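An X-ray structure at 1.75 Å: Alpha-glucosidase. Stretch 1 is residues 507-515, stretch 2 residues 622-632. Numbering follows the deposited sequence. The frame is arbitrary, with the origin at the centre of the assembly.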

# COMPACT_ATOMS: atom_id res chain seq x y z
N ASN A 507 -6.03 -24.66 -4.00
CA ASN A 507 -5.26 -23.42 -3.96
C ASN A 507 -5.17 -22.86 -5.38
O ASN A 507 -4.46 -23.40 -6.23
CB ASN A 507 -3.86 -23.66 -3.38
CG ASN A 507 -3.87 -23.76 -1.86
OD1 ASN A 507 -4.56 -22.99 -1.16
ND2 ASN A 507 -3.10 -24.71 -1.33
N ARG A 508 -5.89 -21.77 -5.62
CA ARG A 508 -5.96 -21.08 -6.90
C ARG A 508 -6.55 -19.71 -6.64
O ARG A 508 -7.19 -19.51 -5.60
CB ARG A 508 -6.84 -21.85 -7.89
CG ARG A 508 -8.16 -22.27 -7.26
CD ARG A 508 -9.27 -22.54 -8.28
NE ARG A 508 -9.73 -21.32 -8.95
CZ ARG A 508 -10.92 -21.20 -9.53
NH1 ARG A 508 -11.80 -22.20 -9.49
NH2 ARG A 508 -11.25 -20.06 -10.14
N PRO A 509 -6.36 -18.75 -7.55
CA PRO A 509 -7.17 -17.52 -7.45
C PRO A 509 -8.63 -17.89 -7.57
O PRO A 509 -9.04 -18.56 -8.52
CB PRO A 509 -6.68 -16.66 -8.62
CG PRO A 509 -5.31 -17.23 -8.98
CD PRO A 509 -5.45 -18.71 -8.71
N GLN A 510 -9.42 -17.49 -6.58
CA GLN A 510 -10.84 -17.81 -6.57
C GLN A 510 -11.61 -16.68 -7.27
O GLN A 510 -12.38 -15.93 -6.68
CB GLN A 510 -11.32 -18.03 -5.14
CG GLN A 510 -10.63 -19.24 -4.52
CD GLN A 510 -11.24 -19.66 -3.20
OE1 GLN A 510 -11.70 -18.82 -2.42
NE2 GLN A 510 -11.26 -20.97 -2.95
N THR A 511 -11.31 -16.55 -8.57
CA THR A 511 -11.83 -15.47 -9.40
C THR A 511 -12.08 -16.00 -10.80
O THR A 511 -11.67 -17.11 -11.15
CB THR A 511 -10.86 -14.27 -9.50
OG1 THR A 511 -9.87 -14.53 -10.49
CG2 THR A 511 -10.17 -13.97 -8.16
N THR A 512 -12.77 -15.19 -11.61
CA THR A 512 -12.86 -15.44 -13.04
C THR A 512 -11.66 -14.82 -13.74
O THR A 512 -10.87 -14.07 -13.15
CB THR A 512 -14.15 -14.85 -13.62
OG1 THR A 512 -14.10 -13.42 -13.54
CG2 THR A 512 -15.38 -15.38 -12.89
N LEU A 513 -11.54 -15.13 -15.03
CA LEU A 513 -10.47 -14.57 -15.85
C LEU A 513 -10.62 -13.06 -16.00
O LEU A 513 -9.64 -12.31 -15.89
CB LEU A 513 -10.47 -15.25 -17.22
CG LEU A 513 -9.44 -14.79 -18.25
CD1 LEU A 513 -8.03 -15.02 -17.74
CD2 LEU A 513 -9.67 -15.58 -19.54
N ALA A 514 -11.84 -12.59 -16.26
CA ALA A 514 -12.04 -11.15 -16.42
C ALA A 514 -11.69 -10.39 -15.14
O ALA A 514 -11.21 -9.26 -15.20
CB ALA A 514 -13.48 -10.87 -16.85
N LYS A 515 -11.91 -11.00 -13.97
CA LYS A 515 -11.52 -10.33 -12.73
C LYS A 515 -10.01 -10.12 -12.67
O LYS A 515 -9.53 -9.09 -12.18
CB LYS A 515 -12.03 -11.12 -11.52
CG LYS A 515 -11.58 -10.53 -10.17
CD LYS A 515 -12.52 -10.99 -9.06
CE LYS A 515 -11.99 -10.63 -7.68
NZ LYS A 515 -12.87 -11.23 -6.64
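Stretch 2, residues 622-632: AEWKNNPYDLT

The most unusual feature of this contact is a buried arginine whose hydrogen bonds to the other stretch all end on backbone carbonyls. The guanidinium of Arg508 reaches the carbonyl of Trp624 with two nitrogens, NH2 to O at 2.8 Å and NH1 to O at 3.0 Å, and NH1 adds a weak bond to Lys625 O at 3.0 Å; NH1 is also bonded elsewhere in the structure. Arginine suits the place because its planar head carries several donors on a long arm; NE is held within stretch 1 by Pro509 O, 2.9 Å away, which helps to fix the head's orientation.

Stretch 2 approaches as an irregular loop, turning between Glu623 and Asn627, whose backbones bond to each other in both directions, and becoming a strand at Leu631. The carboxylate of Glu623 braces this turn: its OE2 accepts from Lys625 N at 2.9 Å and its OE1 from Asn626 N at 2.8 Å. From Pro628 onward the two chains advance in the same sense, Thr512 lying by Pro628, Leu513 by Tyr629 and Ala514 by Leu631, with CA separations widening from 4.1 to 5.3 to 6.7 Å.

Trp624 gives the contact its broad apolar surface. Gln510 CB lies over one face of the indole, 3.8 Å from the centroid of the six-membered ring, a CH-pi contact that uses the aliphatic part of a polar side chain.

At the start of the helix, Leu513 N donates to Pro628 O at 2.9 Å, nearly straight at 165°. A first-turn amide lacks an acceptor within its own helix, so the loop carbonyl supplies one. Thr512 caps the same helix, its OG1 accepting from Lys515 N at 3.3 Å. Water 1 links Ala514 N (3.0 Å) to Asp630 O (2.9 Å). Beyond it the contact turns apolar: Leu513 CD2 meets Leu631 CD2 at 4.2 Å, and Ala514 CB lies 3.7 Å from Leu631 CD1, an ordinary apolar contact made by the one side-chain carbon that alanine has.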

# COMPACT_ATOMS: atom_id res chain seq x y z
N ALA A 622 -20.27 -17.54 -17.04
CA ALA A 622 -19.10 -17.55 -16.17
C ALA A 622 -19.50 -17.65 -14.70
O ALA A 622 -20.49 -17.05 -14.26
CB ALA A 622 -18.27 -16.28 -16.38
N GLU A 623 -18.73 -18.43 -13.94
CA GLU A 623 -18.80 -18.43 -12.49
C GLU A 623 -17.48 -19.01 -11.99
O GLU A 623 -16.95 -19.94 -12.60
CB GLU A 623 -20.01 -19.24 -11.97
CG GLU A 623 -19.99 -20.72 -12.30
CD GLU A 623 -19.23 -21.56 -11.27
OE1 GLU A 623 -18.89 -22.72 -11.59
OE2 GLU A 623 -18.97 -21.06 -10.15
N TRP A 624 -16.94 -18.45 -10.90
CA TRP A 624 -15.52 -18.64 -10.63
C TRP A 624 -15.16 -20.09 -10.31
O TRP A 624 -14.02 -20.50 -10.56
CB TRP A 624 -15.04 -17.72 -9.51
CG TRP A 624 -15.52 -18.05 -8.11
CD1 TRP A 624 -16.62 -17.55 -7.48
CD2 TRP A 624 -14.89 -18.94 -7.18
NE1 TRP A 624 -16.72 -18.07 -6.21
CE2 TRP A 624 -15.66 -18.93 -6.00
CE3 TRP A 624 -13.75 -19.75 -7.23
CZ2 TRP A 624 -15.33 -19.69 -4.87
CZ3 TRP A 624 -13.42 -20.52 -6.11
CH2 TRP A 624 -14.21 -20.47 -4.95
N LYS A 625 -16.08 -20.88 -9.75
CA LYS A 625 -15.70 -22.19 -9.21
C LYS A 625 -15.32 -23.17 -10.31
O LYS A 625 -14.21 -23.72 -10.31
CB LYS A 625 -16.84 -22.76 -8.36
CG LYS A 625 -17.08 -21.94 -7.10
CD LYS A 625 -18.22 -22.50 -6.26
CE LYS A 625 -18.41 -21.67 -4.99
NZ LYS A 625 -19.65 -22.07 -4.27
N ASN A 626 -16.23 -23.41 -11.25
CA ASN A 626 -15.98 -24.39 -12.30
C ASN A 626 -16.05 -23.82 -13.70
O ASN A 626 -15.74 -24.54 -14.65
CB ASN A 626 -16.94 -25.57 -12.14
CG ASN A 626 -16.72 -26.31 -10.83
OD1 ASN A 626 -15.68 -26.93 -10.63
ND2 ASN A 626 -17.68 -26.20 -9.92
N ASN A 627 -16.42 -22.55 -13.86
CA ASN A 627 -16.44 -21.97 -15.20
C ASN A 627 -15.80 -20.59 -15.20
O ASN A 627 -16.42 -19.61 -15.63
CB ASN A 627 -17.89 -21.91 -15.70
CG ASN A 627 -17.97 -21.76 -17.20
OD1 ASN A 627 -17.04 -22.09 -17.92
ND2 ASN A 627 -19.11 -21.26 -17.67
N PRO A 628 -14.55 -20.45 -14.73
CA PRO A 628 -13.96 -19.11 -14.61
C PRO A 628 -13.48 -18.50 -15.92
O PRO A 628 -13.21 -17.29 -15.94
CB PRO A 628 -12.77 -19.33 -13.67
CG PRO A 628 -12.31 -20.72 -14.04
CD PRO A 628 -13.58 -21.50 -14.33
N TYR A 629 -13.33 -19.28 -16.98
CA TYR A 629 -12.69 -18.75 -18.18
C TYR A 629 -13.66 -18.16 -19.19
O TYR A 629 -13.21 -17.52 -20.14
CB TYR A 629 -11.86 -19.83 -18.87
CG TYR A 629 -10.75 -20.41 -18.01
CD1 TYR A 629 -9.68 -19.63 -17.60
CD2 TYR A 629 -10.77 -21.75 -17.64
CE1 TYR A 629 -8.65 -20.16 -16.83
CE2 TYR A 629 -9.75 -22.29 -16.86
CZ TYR A 629 -8.69 -21.49 -16.46
OH TYR A 629 -7.67 -22.03 -15.70
N ASP A 630 -14.97 -18.38 -19.05
CA ASP A 630 -15.90 -17.81 -20.02
C ASP A 630 -15.73 -16.30 -20.07
O ASP A 630 -15.84 -15.63 -19.04
CB ASP A 630 -17.34 -18.17 -19.67
CG ASP A 630 -17.72 -19.59 -20.08
OD1 ASP A 630 -16.81 -20.39 -20.41
OD2 ASP A 630 -18.93 -19.89 -20.08
N LEU A 631 -15.46 -15.78 -21.26
CA LEU A 631 -15.07 -14.40 -21.43
C LEU A 631 -15.71 -13.85 -22.70
O LEU A 631 -15.81 -14.55 -23.71
CB LEU A 631 -13.55 -14.28 -21.53
CG LEU A 631 -12.97 -12.87 -21.65
CD1 LEU A 631 -13.01 -12.18 -20.30
CD2 LEU A 631 -11.55 -12.95 -22.18
N THR A 632 -16.16 -12.60 -22.64
CA THR A 632 -16.67 -11.90 -23.81
C THR A 632 -15.84 -10.64 -24.01
O THR A 632 -15.58 -9.91 -23.05
CB THR A 632 -18.15 -11.54 -23.65
OG1 THR A 632 -18.91 -12.75 -23.56
CG2 THR A 632 -18.65 -10.71 -24.84
O HOH W 1 -14.27 -14.20 -17.02